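Local coordinates for sugar ABC transporter, periplasmic sugar-binding protein (Caulobacter crescentus, PDB 4IRX), which binds myo-inositol as a periplasmic sugar-binding protein and probably hands it to a membrane ABC transporter for uptake, at residues A59-G64 and D83-Q88; P107-D112 and R256-Q261; G131-V136 and T188-T193; Q178-T183 and L210-A215. All blocks are in the same frame, centred on the assembly; numbering follows the deposited sequence. Where two conformers were deposited one is given.

Interaction 1 (A59-G64 and D83-Q88)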
loop_
_atom_site.group_PDB
_atom_site.type_symbol
_atom_site.label_atom_id
_atom_site.label_comp_id
_atom_site.label_asym_id
_atom_site.label_seq_id
_atom_site.Cartn_x
_atom_site.Cartn_y
_atom_site.Cartn_z
ATOM N N ALA A 59 7.838 18.661 14.675
ATOM C CA ALA A 59 6.941 19.398 15.540
ATOM C C ALA A 59 6.314 18.505 16.611
ATOM O O ALA A 59 6.185 18.901 17.778
ATOM C CB ALA A 59 5.877 20.080 14.718
ATOM N N ALA A 60 5.942 17.295 16.224
ATOM C CA ALA A 60 5.370 16.363 17.177
ATOM C C ALA A 60 6.363 16.077 18.299
ATOM O O ALA A 60 5.972 16.009 19.475
ATOM C CB ALA A 60 4.929 15.076 16.454
ATOM N N ALA A 61 7.638 15.939 17.949
ATOM C CA ALA A 61 8.682 15.671 18.943
ATOM C C ALA A 61 8.865 16.870 19.867
ATOM O O ALA A 61 8.922 16.715 21.084
ATOM C CB ALA A 61 9.997 15.334 18.268
ATOM N N VAL A 62 8.922 18.062 19.283
ATOM C CA VAL A 62 9.026 19.291 20.089
ATOM C C VAL A 62 7.887 19.406 21.108
ATOM O O VAL A 62 8.094 19.818 22.274
ATOM C CB VAL A 62 9.092 20.528 19.174
ATOM C CG1 VAL A 62 8.886 21.804 19.965
ATOM C CG2 VAL A 62 10.449 20.558 18.507
ATOM N N GLN A 63 6.690 18.992 20.698
ATOM C CA GLN A 63 5.516 19.112 21.549
ATOM C C GLN A 63 5.259 17.904 22.451
ATOM O O GLN A 63 4.231 17.851 23.123
ATOM C CB GLN A 63 4.294 19.469 20.720
ATOM C CG GLN A 63 4.447 20.834 20.004
ATOM C CD GLN A 63 3.293 21.132 19.066
ATOM O OE1 GLN A 63 2.174 20.671 19.281
ATOM N NE2 GLN A 63 3.568 21.885 17.999
ATOM N N GLY A 64 6.193 16.956 22.492
ATOM C CA GLY A 64 6.140 15.932 23.522
ATOM C C GLY A 64 5.713 14.533 23.133
ATOM O O GLY A 64 5.635 13.663 23.985
ATOM N N ASP A 83 15.803 8.836 12.530
ATOM C CA ASP A 83 17.001 8.835 13.367
ATOM C C ASP A 83 16.989 9.995 14.361
ATOM O O ASP A 83 17.347 9.813 15.529
ATOM C CB ASP A 83 18.265 8.943 12.500
ATOM C CG ASP A 83 18.672 7.626 11.874
ATOM O OD1 ASP A 83 18.148 6.569 12.259
ATOM O OD2 ASP A 83 19.547 7.643 10.986
ATOM N N ASP A 84 16.584 11.177 13.914
ATOM C CA ASP A 84 16.544 12.337 14.789
ATOM C C ASP A 84 15.533 12.143 15.908
ATOM O O ASP A 84 15.828 12.432 17.074
ATOM C CB ASP A 84 16.219 13.593 13.987
ATOM C CG ASP A 84 16.287 14.852 14.823
ATOM O OD1 ASP A 84 17.104 14.894 15.769
ATOM O OD2 ASP A 84 15.529 15.802 14.525
ATOM N N LEU A 85 14.352 11.638 15.560
ATOM C CA LEU A 85 13.329 11.390 16.566
ATOM C C LEU A 85 13.813 10.378 17.610
ATOM O O LEU A 85 13.650 10.610 18.823
ATOM C CB LEU A 85 11.995 10.957 15.927
ATOM C CG LEU A 85 10.933 12.057 15.906
ATOM C CD1 LEU A 85 11.352 13.235 15.041
ATOM C CD2 LEU A 85 9.581 11.518 15.429
ATOM N N VAL A 86 14.423 9.285 17.160
ATOM C CA VAL A 86 14.945 8.270 18.088
ATOM C C VAL A 86 16.011 8.840 19.031
ATOM O O VAL A 86 15.974 8.603 20.246
ATOM C CB VAL A 86 15.418 6.984 17.351
ATOM C CG1 VAL A 86 16.321 6.133 18.236
ATOM C CG2 VAL A 86 14.209 6.177 16.871
ATOM N N GLU A 87 16.913 9.639 18.480
ATOM C CA GLU A 87 17.943 10.295 19.278
ATOM C C GLU A 87 17.376 11.236 20.353
ATOM O O GLU A 87 17.994 11.417 21.405
ATOM C CB GLU A 87 18.950 10.994 18.351
ATOM C CG GLU A 87 19.817 9.979 17.613
ATOM C CD GLU A 87 20.676 10.576 16.509
ATOM O OE1 GLU A 87 20.700 11.819 16.353
ATOM O OE2 GLU A 87 21.328 9.784 15.792
ATOM N N GLN A 88 16.194 11.800 20.101
ATOM C CA GLN A 88 15.490 12.638 21.068
ATOM C C GLN A 88 14.656 11.813 22.038
ATOM O O GLN A 88 13.958 12.379 22.878
ATOM C CB GLN A 88 14.495 13.549 20.365
ATOM C CG GLN A 88 15.066 14.556 19.440
ATOM C CD GLN A 88 13.971 15.398 18.859
ATOM O OE1 GLN A 88 13.160 15.960 19.594
ATOM N NE2 GLN A 88 13.906 15.458 17.535
#
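Ala-61 meets Leu-85 and Gln-88 with its single methyl group, which is aimed at the facing helix. Its CB lies 4.1 Å from Leu-85 CD1 in one of the two modelled conformers of this leucine, so the placing of that branch is less certain. Ala-61 CB is closer to the carboxamide of Gln-88, 3.5 Å from Gln-88 OE1 and 4.0 Å from Gln-88 NE2. No hydrogen bond crosses between the segments. Gln-88 gets there with CG anti to its carbonyl carbon (chi1 -64°) and an extended chain beyond, which carries the amide from just past the end of helix 79-87 to the alanine methyl. Ala-61 belongs to the last turn of helix 50-62, and Leu-85 to helix 79-87, the helix of the beta-alpha-beta crossover between the neighbouring parallel strands 67-70 and 91-95; the two helices pack side by side against the same sheet. Past Val-62 the chain leaves helical geometry at Gln-63, and Gly-64, at positive phi, is the C-prime residue of a Schellman motif, in which Gly-64 N bonds to Ala-61 O at 3.1 Å.

Interaction 2 (P107-D112 and R256-Q261)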
loop_
_atom_site.group_PDB
_atom_site.type_symbol
_atom_site.label_atom_id
_atom_site.label_comp_id
_atom_site.label_asym_id
_atom_site.label_seq_id
_atom_site.Cartn_x
_atom_site.Cartn_y
_atom_site.Cartn_z
ATOM N N PRO A 107 11.391 -0.226 13.480
ATOM C CA PRO A 107 10.462 -1.358 13.427
ATOM C C PRO A 107 9.320 -1.039 12.465
ATOM O O PRO A 107 8.939 0.109 12.354
ATOM C CB PRO A 107 9.942 -1.486 14.861
ATOM C CG PRO A 107 10.759 -0.589 15.694
ATOM C CD PRO A 107 11.437 0.405 14.815
ATOM N N HIS A 108 8.806 -2.066 11.806
ATOM C CA HIS A 108 7.883 -1.917 10.697
ATOM C C HIS A 108 6.755 -2.928 10.782
ATOM O O HIS A 108 6.997 -4.125 10.944
ATOM C CB HIS A 108 8.615 -2.105 9.377
ATOM C CG HIS A 108 7.698 -2.091 8.206
ATOM N ND1 HIS A 108 6.965 -0.979 7.870
ATOM C CD2 HIS A 108 7.334 -3.067 7.335
ATOM C CE1 HIS A 108 6.194 -1.258 6.834
ATOM N NE2 HIS A 108 6.398 -2.509 6.491
ATOM N N VAL A 109 5.520 -2.442 10.678
ATOM C CA VAL A 109 4.322 -3.288 10.567
ATOM C C VAL A 109 3.750 -3.084 9.172
ATOM O O VAL A 109 3.342 -1.982 8.815
ATOM C CB VAL A 109 3.242 -2.914 11.606
ATOM C CG1 VAL A 109 2.047 -3.860 11.479
ATOM C CG2 VAL A 109 3.825 -2.981 13.013
ATOM N N GLY A 110 3.708 -4.141 8.378
ATOM C CA GLY A 110 3.169 -4.015 7.031
ATOM C C GLY A 110 2.898 -5.364 6.419
ATOM O O GLY A 110 3.115 -6.380 7.031
ATOM N N ALA A 111 2.415 -5.360 5.190
ATOM C CA ALA A 111 2.311 -6.583 4.440
ATOM C C ALA A 111 3.664 -7.001 3.908
ATOM O O ALA A 111 4.553 -6.167 3.687
ATOM C CB ALA A 111 1.356 -6.395 3.269
ATOM N N ASP A 112 3.793 -8.304 3.671
ATOM C CA ASP A 112 4.914 -8.874 2.929
ATOM C C ASP A 112 4.663 -8.575 1.473
ATOM O O ASP A 112 3.980 -9.335 0.786
ATOM C CB ASP A 112 5.011 -10.387 3.148
ATOM C CG ASP A 112 6.216 -11.005 2.465
ATOM O OD1 ASP A 112 6.855 -10.347 1.616
ATOM O OD2 ASP A 112 6.502 -12.187 2.766
ATOM N N ARG A 256 -3.909 -1.443 13.520
ATOM C CA ARG A 256 -4.262 -1.809 14.884
ATOM C C ARG A 256 -3.054 -2.375 15.616
ATOM O O ARG A 256 -2.846 -2.056 16.777
ATOM C CB ARG A 256 -5.430 -2.784 14.900
ATOM C CG ARG A 256 -6.737 -2.198 14.336
ATOM C CD ARG A 256 -7.795 -3.254 14.298
ATOM N NE ARG A 256 -9.033 -2.795 13.651
ATOM C CZ ARG A 256 -10.031 -2.227 14.311
ATOM N NH1 ARG A 256 -9.944 -2.020 15.630
ATOM N NH2 ARG A 256 -11.121 -1.854 13.650
ATOM N N THR A 257 -2.241 -3.165 14.910
ATOM C CA THR A 257 -1.053 -3.745 15.522
ATOM C C THR A 257 -0.037 -2.675 15.864
ATOM O O THR A 257 0.555 -2.707 16.956
ATOM C CB THR A 257 -0.443 -4.813 14.611
ATOM O OG1 THR A 257 -1.403 -5.863 14.392
ATOM C CG2 THR A 257 0.827 -5.377 15.192
ATOM N N ALA A 258 0.171 -1.724 14.958
ATOM C CA ALA A 258 1.084 -0.622 15.283
ATOM C C ALA A 258 0.619 0.174 16.507
ATOM O O ALA A 258 1.432 0.512 17.372
ATOM C CB ALA A 258 1.270 0.304 14.074
ATOM N N LEU A 259 -0.674 0.474 16.578
ATOM C CA LEU A 259 -1.187 1.229 17.708
ATOM C C LEU A 259 -1.115 0.441 19.009
ATOM O O LEU A 259 -0.807 1.009 20.048
ATOM C CB LEU A 259 -2.613 1.713 17.437
ATOM C CG LEU A 259 -3.104 2.732 18.448
ATOM C CD1 LEU A 259 -2.243 3.997 18.349
ATOM C CD2 LEU A 259 -4.584 3.026 18.171
ATOM N N ARG A 260 -1.415 -0.856 18.958
ATOM C CA ARG A 260 -1.305 -1.711 20.153
ATOM C C ARG A 260 0.111 -1.740 20.693
ATOM O O ARG A 260 0.318 -1.618 21.904
ATOM C CB ARG A 260 -1.815 -3.128 19.870
ATOM C CG ARG A 260 -3.310 -3.220 19.660
ATOM C CD ARG A 260 -3.673 -4.493 18.916
ATOM N NE ARG A 260 -5.092 -4.466 18.619
ATOM C CZ ARG A 260 -5.736 -5.360 17.895
ATOM N NH1 ARG A 260 -5.095 -6.375 17.323
ATOM N NH2 ARG A 260 -7.051 -5.205 17.711
ATOM N N GLN A 261 1.085 -1.880 19.800
ATOM C CA GLN A 261 2.476 -1.786 20.217
ATOM C C GLN A 261 2.797 -0.416 20.803
ATOM O O GLN A 261 3.472 -0.334 21.822
ATOM C CB GLN A 261 3.401 -2.065 19.037
ATOM C CG GLN A 261 3.394 -3.513 18.529
ATOM C CD GLN A 261 4.648 -3.809 17.731
ATOM O OE1 GLN A 261 5.732 -3.343 18.092
ATOM N NE2 GLN A 261 4.513 -4.536 16.632
#
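The carboxamide of Gln-261 touches Val-109 through its nitrogen, NE2 lying 4.0 Å from Val-109 CG2, while OE1 of the same amide bonds to the backbone N of Lys-273. Two other flat groups lie away from the touching atoms. One face of the His-108 ring carries Gly-110 N, 3.6 Å above the plane and offset toward the rim; a CB at residue 110 would run into His-108 NE2, so the glycine leaves room for the ring in this position. Over the centre of one face of the Arg-260 guanidinium sits Arg-256 CB. This is a helix covering a sheet, in the larger-sheet lobe of a two-lobed periplasmic sugar-binding protein. Strand 108-111 lies between strands 91-95 and 275-282, bonding through its backbone to Ser-94, Asp-96 and Val-275, and helix 251-268 runs nearly antiparallel to it, the axes 8.8 Å apart at 166°. Arg-256 and Arg-260 reach the other way, to acidic residues of helix 21-37. The bound myo-inositol is about 12 Å from the Val-109 side chain. Val-109 bridges to the helix with both methyls. With CG1 anti to the backbone N (chi1 -178°), that branch heads for Thr-257, and CG2 is left to face Ala-258 and Gln-261. Thr-257 gives its hydroxyl to Leu-253 O, one turn back, and presents carbon to the strand, its CB 4.1 Å from Val-109 CG1. On the other branch, Val-109 CG2 stands 4.3 Å from Ala-258 CB.

Interaction 3 (G131-V136 and T188-T193)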
loop_
_atom_site.group_PDB
_atom_site.type_symbol
_atom_site.label_atom_id
_atom_site.label_comp_id
_atom_site.label_asym_id
_atom_site.label_seq_id
_atom_site.Cartn_x
_atom_site.Cartn_y
_atom_site.Cartn_z
ATOM N N GLY A 131 2.837 -18.454 -21.921
ATOM C CA GLY A 131 3.359 -17.097 -21.967
ATOM C C GLY A 131 2.253 -16.053 -22.036
ATOM O O GLY A 131 1.085 -16.368 -22.262
ATOM N N ALA A 132 2.629 -14.796 -21.828
ATOM C CA ALA A 132 1.670 -13.697 -21.811
ATOM C C ALA A 132 2.386 -12.397 -21.966
ATOM O O ALA A 132 3.574 -12.292 -21.653
ATOM C CB ALA A 132 0.901 -13.690 -20.538
ATOM N N ARG A 133 1.655 -11.402 -22.460
ATOM C CA ARG A 133 2.137 -10.017 -22.527
ATOM C C ARG A 133 1.554 -9.243 -21.357
ATOM O O ARG A 133 0.321 -9.183 -21.211
ATOM C CB ARG A 133 1.691 -9.362 -23.838
ATOM C CG ARG A 133 2.356 -9.958 -25.039
ATOM C CD ARG A 133 1.710 -9.504 -26.345
ATOM N NE ARG A 133 1.758 -8.055 -26.487
ATOM C CZ ARG A 133 2.822 -7.403 -26.948
ATOM N NH1 ARG A 133 3.901 -8.085 -27.315
ATOM N NH2 ARG A 133 2.807 -6.080 -27.056
ATOM N N VAL A 134 2.431 -8.685 -20.507
ATOM C CA VAL A 134 2.060 -8.082 -19.242
ATOM C C VAL A 134 2.455 -6.608 -19.184
ATOM O O VAL A 134 3.569 -6.230 -19.557
ATOM C CB VAL A 134 2.762 -8.843 -18.060
ATOM C CG1 VAL A 134 2.380 -8.259 -16.700
ATOM C CG2 VAL A 134 2.439 -10.335 -18.113
ATOM N N VAL A 135 1.534 -5.783 -18.695
ATOM C CA VAL A 135 1.809 -4.381 -18.378
ATOM C C VAL A 135 1.819 -4.250 -16.868
ATOM O O VAL A 135 0.951 -4.804 -16.194
ATOM C CB VAL A 135 0.703 -3.470 -18.980
ATOM C CG1 VAL A 135 0.835 -2.015 -18.482
ATOM C CG2 VAL A 135 0.807 -3.495 -20.482
ATOM N N VAL A 136 2.796 -3.528 -16.319
ATOM C CA VAL A 136 2.853 -3.317 -14.869
ATOM C C VAL A 136 2.682 -1.830 -14.577
ATOM O O VAL A 136 3.401 -0.997 -15.130
ATOM C CB VAL A 136 4.181 -3.878 -14.256
ATOM C CG1 VAL A 136 4.211 -3.669 -12.712
ATOM C CG2 VAL A 136 4.343 -5.338 -14.633
ATOM N N THR A 188 -2.620 2.352 -26.520
ATOM C CA THR A 188 -2.458 2.921 -27.848
ATOM C C THR A 188 -1.133 2.497 -28.466
ATOM O O THR A 188 -1.067 2.171 -29.656
ATOM C CB THR A 188 -2.548 4.446 -27.752
ATOM O OG1 THR A 188 -3.874 4.778 -27.374
ATOM C CG2 THR A 188 -2.191 5.116 -29.109
ATOM N N SER A 189 -0.076 2.472 -27.660
ATOM C CA SER A 189 1.256 2.068 -28.144
ATOM C C SER A 189 1.327 0.615 -28.580
ATOM O O SER A 189 2.223 0.249 -29.334
ATOM C CB SER A 189 2.318 2.374 -27.092
ATOM O OG SER A 189 2.376 1.378 -26.068
HETATM N N MSE A 190 0.404 -0.216 -28.116
HETATM C CA MSE A 190 0.408 -1.618 -28.586
HETATM C C MSE A 190 -0.973 -2.060 -29.041
HETATM O O MSE A 190 -1.408 -3.192 -28.819
HETATM C CB MSE A 190 0.928 -2.559 -27.515
HETATM C CG MSE A 190 0.082 -2.507 -26.309
HETATM SE SE MSE A 190 0.878 -3.465 -24.839
HETATM C CE MSE A 190 2.511 -2.382 -24.557
ATOM N N ARG A 191 -1.652 -1.168 -29.749
ATOM C CA ARG A 191 -3.018 -1.466 -30.145
ATOM C C ARG A 191 -3.142 -2.633 -31.112
ATOM O O ARG A 191 -4.190 -3.263 -31.196
ATOM C CB ARG A 191 -3.722 -0.206 -30.652
ATOM C CG ARG A 191 -3.084 0.408 -31.863
ATOM C CD ARG A 191 -3.686 1.778 -32.126
ATOM N NE ARG A 191 -5.131 1.688 -32.315
ATOM C CZ ARG A 191 -5.736 1.777 -33.495
ATOM N NH1 ARG A 191 -5.017 1.960 -34.596
ATOM N NH2 ARG A 191 -7.058 1.693 -33.571
ATOM N N ASP A 192 -2.063 -2.946 -31.810
ATOM C CA ASP A 192 -2.087 -4.070 -32.733
ATOM C C ASP A 192 -1.831 -5.387 -31.994
ATOM O O ASP A 192 -2.124 -6.460 -32.502
ATOM C CB ASP A 192 -1.102 -3.835 -33.881
ATOM C CG ASP A 192 -1.380 -2.529 -34.627
ATOM O OD1 ASP A 192 -2.468 -2.408 -35.231
ATOM O OD2 ASP A 192 -0.516 -1.621 -34.597
ATOM N N THR A 193 -1.269 -5.299 -30.791
ATOM C CA THR A 193 -1.027 -6.486 -29.970
ATOM C C THR A 193 -1.289 -6.160 -28.498
ATOM O O THR A 193 -0.340 -5.999 -27.731
ATOM C CB THR A 193 0.425 -7.027 -30.112
ATOM O OG1 THR A 193 1.372 -6.033 -29.701
ATOM C CG2 THR A 193 0.733 -7.441 -31.542
#
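Arg-133 reaches across to Thr-193 and forks over its carbonyl oxygen: NE and NH2 each stand 3.2 Å from Thr-193 O. Both N-H...O angles are strongly bent, 125° for NE and 124° for NH2, so the two bonds are weak. The threonine hydroxyl lies over one face of the guanidinium, offset toward its rim; Thr-193 OG1 is 3.0 Å from Arg-133 NH2 at an angle too poor for a hydrogen bond. NH2 also approaches the selenium of Met-190, a selenomethionine in this crystal; Met-190 SE is 3.9 Å from Arg-133 NH2 and 4.4 Å from Val-135 CG2 in one of its two modelled conformers, so these distances are less certain. An alanine in place of Arg-133 removes both weak donors and would probably leave Thr-193 O without these partners on the strand side. The arginine chain is bent at chi3 (59°), which turns the guanidinium toward the threonine. The contact joins the start of an inner strand of the parallel sheet to the exit of a crossover: helix 176-189 links strands 164-171 and 197-200, passing over strand 132-138, and its exit is a type I turn from Met-190 to Thr-193, closed by Thr-193 N to Met-190 O at 2.9 Å. Farther out, Val-167 on strand 164-171 touches Arg-133, Val-135 and Met-190, Pro-195 packs on Val-135 and Met-190, and Asp-196 OD2 bonds to Arg-133 N.

Interaction 4 (Q178-T183 and L210-A215)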
loop_
_atom_site.group_PDB
_atom_site.type_symbol
_atom_site.label_atom_id
_atom_site.label_comp_id
_atom_site.label_asym_id
_atom_site.label_seq_id
_atom_site.Cartn_x
_atom_site.Cartn_y
_atom_site.Cartn_z
ATOM N N GLN A 178 -4.320 9.352 -13.136
ATOM C CA GLN A 178 -3.106 9.017 -13.877
ATOM C C GLN A 178 -3.171 7.600 -14.426
ATOM O O GLN A 178 -2.731 7.331 -15.542
ATOM C CB GLN A 178 -1.837 9.216 -13.051
ATOM C CG GLN A 178 -1.614 10.674 -12.658
ATOM C CD GLN A 178 -0.348 10.858 -11.839
ATOM O OE1 GLN A 178 0.684 10.283 -12.139
ATOM N NE2 GLN A 178 -0.436 11.660 -10.800
ATOM N N ALA A 179 -3.703 6.689 -13.633
ATOM C CA ALA A 179 -3.862 5.333 -14.112
ATOM C C ALA A 179 -4.668 5.267 -15.411
ATOM O O ALA A 179 -4.320 4.506 -16.323
ATOM C CB ALA A 179 -4.497 4.456 -13.033
ATOM N N LEU A 180 -5.709 6.082 -15.526
ATOM C CA LEU A 180 -6.518 6.053 -16.747
ATOM C C LEU A 180 -5.683 6.479 -17.965
ATOM O O LEU A 180 -5.579 5.763 -18.963
ATOM C CB LEU A 180 -7.769 6.944 -16.597
ATOM C CG LEU A 180 -8.611 7.143 -17.862
ATOM C CD1 LEU A 180 -9.113 5.841 -18.358
ATOM C CD2 LEU A 180 -9.810 8.053 -17.543
ATOM N N THR A 181 -5.034 7.628 -17.869
ATOM C CA THR A 181 -4.333 8.151 -19.030
ATOM C C THR A 181 -3.053 7.376 -19.315
ATOM O O THR A 181 -2.718 7.114 -20.481
ATOM C CB THR A 181 -4.040 9.640 -18.875
ATOM O OG1 THR A 181 -3.334 9.856 -17.662
ATOM C CG2 THR A 181 -5.350 10.449 -18.807
ATOM N N VAL A 182 -2.339 6.980 -18.260
ATOM C CA VAL A 182 -1.130 6.180 -18.454
ATOM C C VAL A 182 -1.488 4.861 -19.153
ATOM O O VAL A 182 -0.828 4.447 -20.102
ATOM C CB VAL A 182 -0.417 5.902 -17.109
ATOM C CG1 VAL A 182 0.629 4.787 -17.257
ATOM C CG2 VAL A 182 0.216 7.179 -16.594
ATOM N N THR A 183 -2.547 4.201 -18.695
ATOM C CA THR A 183 -2.988 2.947 -19.302
ATOM C C THR A 183 -3.481 3.145 -20.738
ATOM O O THR A 183 -3.135 2.374 -21.631
ATOM C CB THR A 183 -4.042 2.221 -18.430
ATOM O OG1 THR A 183 -3.484 2.006 -17.125
ATOM C CG2 THR A 183 -4.409 0.856 -19.027
ATOM N N LEU A 210 -9.067 -0.468 -15.667
ATOM C CA LEU A 210 -10.305 -1.085 -16.195
ATOM C C LEU A 210 -11.042 -0.114 -17.119
ATOM O O LEU A 210 -11.561 -0.515 -18.183
ATOM C CB LEU A 210 -11.249 -1.539 -15.075
ATOM C CG LEU A 210 -11.016 -2.827 -14.270
ATOM C CD1 LEU A 210 -12.028 -2.892 -13.148
ATOM C CD2 LEU A 210 -11.179 -4.052 -15.163
ATOM N N GLU A 211 -11.106 1.151 -16.700
ATOM C CA GLU A 211 -11.777 2.166 -17.512
ATOM C C GLU A 211 -11.045 2.391 -18.822
ATOM O O GLU A 211 -11.693 2.501 -19.860
ATOM C CB GLU A 211 -11.951 3.464 -16.724
ATOM C CG GLU A 211 -12.925 3.264 -15.583
ATOM C CD GLU A 211 -12.917 4.357 -14.584
ATOM O OE1 GLU A 211 -12.008 5.205 -14.577
ATOM O OE2 GLU A 211 -13.861 4.398 -13.765
ATOM N N ALA A 212 -9.713 2.429 -18.791
ATOM C CA ALA A 212 -8.947 2.560 -20.034
ATOM C C ALA A 212 -9.219 1.397 -20.997
ATOM O O ALA A 212 -9.357 1.601 -22.217
ATOM C CB ALA A 212 -7.456 2.676 -19.720
ATOM N N VAL A 213 -9.312 0.187 -20.460
ATOM C CA VAL A 213 -9.634 -0.977 -21.268
ATOM C C VAL A 213 -11.004 -0.836 -21.928
ATOM O O VAL A 213 -11.127 -1.079 -23.133
ATOM C CB VAL A 213 -9.522 -2.249 -20.436
ATOM C CG1 VAL A 213 -10.166 -3.428 -21.173
ATOM C CG2 VAL A 213 -8.058 -2.488 -20.107
ATOM N N ARG A 214 -11.998 -0.366 -21.171
ATOM C CA ARG A 214 -13.326 -0.098 -21.740
ATOM C C ARG A 214 -13.306 1.045 -22.739
ATOM O O ARG A 214 -13.914 0.934 -23.813
ATOM C CB ARG A 214 -14.330 0.219 -20.644
ATOM C CG ARG A 214 -14.589 -0.934 -19.713
ATOM C CD ARG A 214 -15.976 -0.795 -19.108
ATOM N NE ARG A 214 -16.091 0.463 -18.376
ATOM C CZ ARG A 214 -15.770 0.601 -17.097
ATOM N NH1 ARG A 214 -15.323 -0.446 -16.423
ATOM N NH2 ARG A 214 -15.898 1.777 -16.493
ATOM N N ALA A 215 -12.609 2.134 -22.398
ATOM C CA ALA A 215 -12.532 3.281 -23.306
ATOM C C ALA A 215 -11.892 2.900 -24.635
ATOM O O ALA A 215 -12.165 3.529 -25.664
ATOM C CB ALA A 215 -11.750 4.422 -22.667
#
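Leu-180 lays its CD1 methyl against the backbone of Ala-212, 3.5 Å from Ala-212 N and 3.8 Å from Ala-212 CB, with Glu-211 CB also within touch at 4.0 Å. Its CG stands anti to the backbone N (chi1 173°), which swings the branch toward the facing helix although its CB bond runs alongside. One helical turn on, Thr-183 meets the same alanine methyl: its CG2 is 3.6 Å from Ala-212 CB. The small Ala-212 thus takes a branched side chain on two sides, and the close approach of the helices, 8.3 Å between axes at a crossing angle of -43°, goes with it. The Thr-183 hydroxyl turns back into its own helix and donates to Ala-179 O over 2.8 Å, tilted 22° from the carbonyl plane. Thr-183 N bonds to the same oxygen from the opposite face of that plane, so two donors grip it. With an alanine here in place of Thr-183, CG2 and the hydroxyl would be gone, which would probably open a gap beside the Ala-212 methyl and leave Ala-179 O to its backbone donor. Helix 176-189, leading into strand 197-200, and helix 203-215, leaving it, are successive beta-alpha-beta helices on the four-stranded parallel sheet. Both lie over strand 197-200, where Thr-183 and Val-213 each touch Ile-198, while Ala-209 adds to the helix contact and Gln-184 lies against Ala-212 and Ala-215.

Overall arrangement
Interaction 1 comes first along the chain and closes a short loop between helices 50-62 and 79-87. After it, interaction 2 opens at strand 108-111 and closes only at helix 251-268, a span that holds the whole excursion into the other lobe. Interactions 3 and 4 lie within that span and cross, their segments alternating along the chain, and both use helix 176-189: the turn just past its C-terminal end meets strand 132-138, and its middle meets helix 203-215. Interactions 1 and 2 belong to the lobe with the seven-stranded sheet; interactions 3 and 4, with centres about 14 Å apart, belong to the four-stranded one. The two groups lie on opposite sides of the chain's centre.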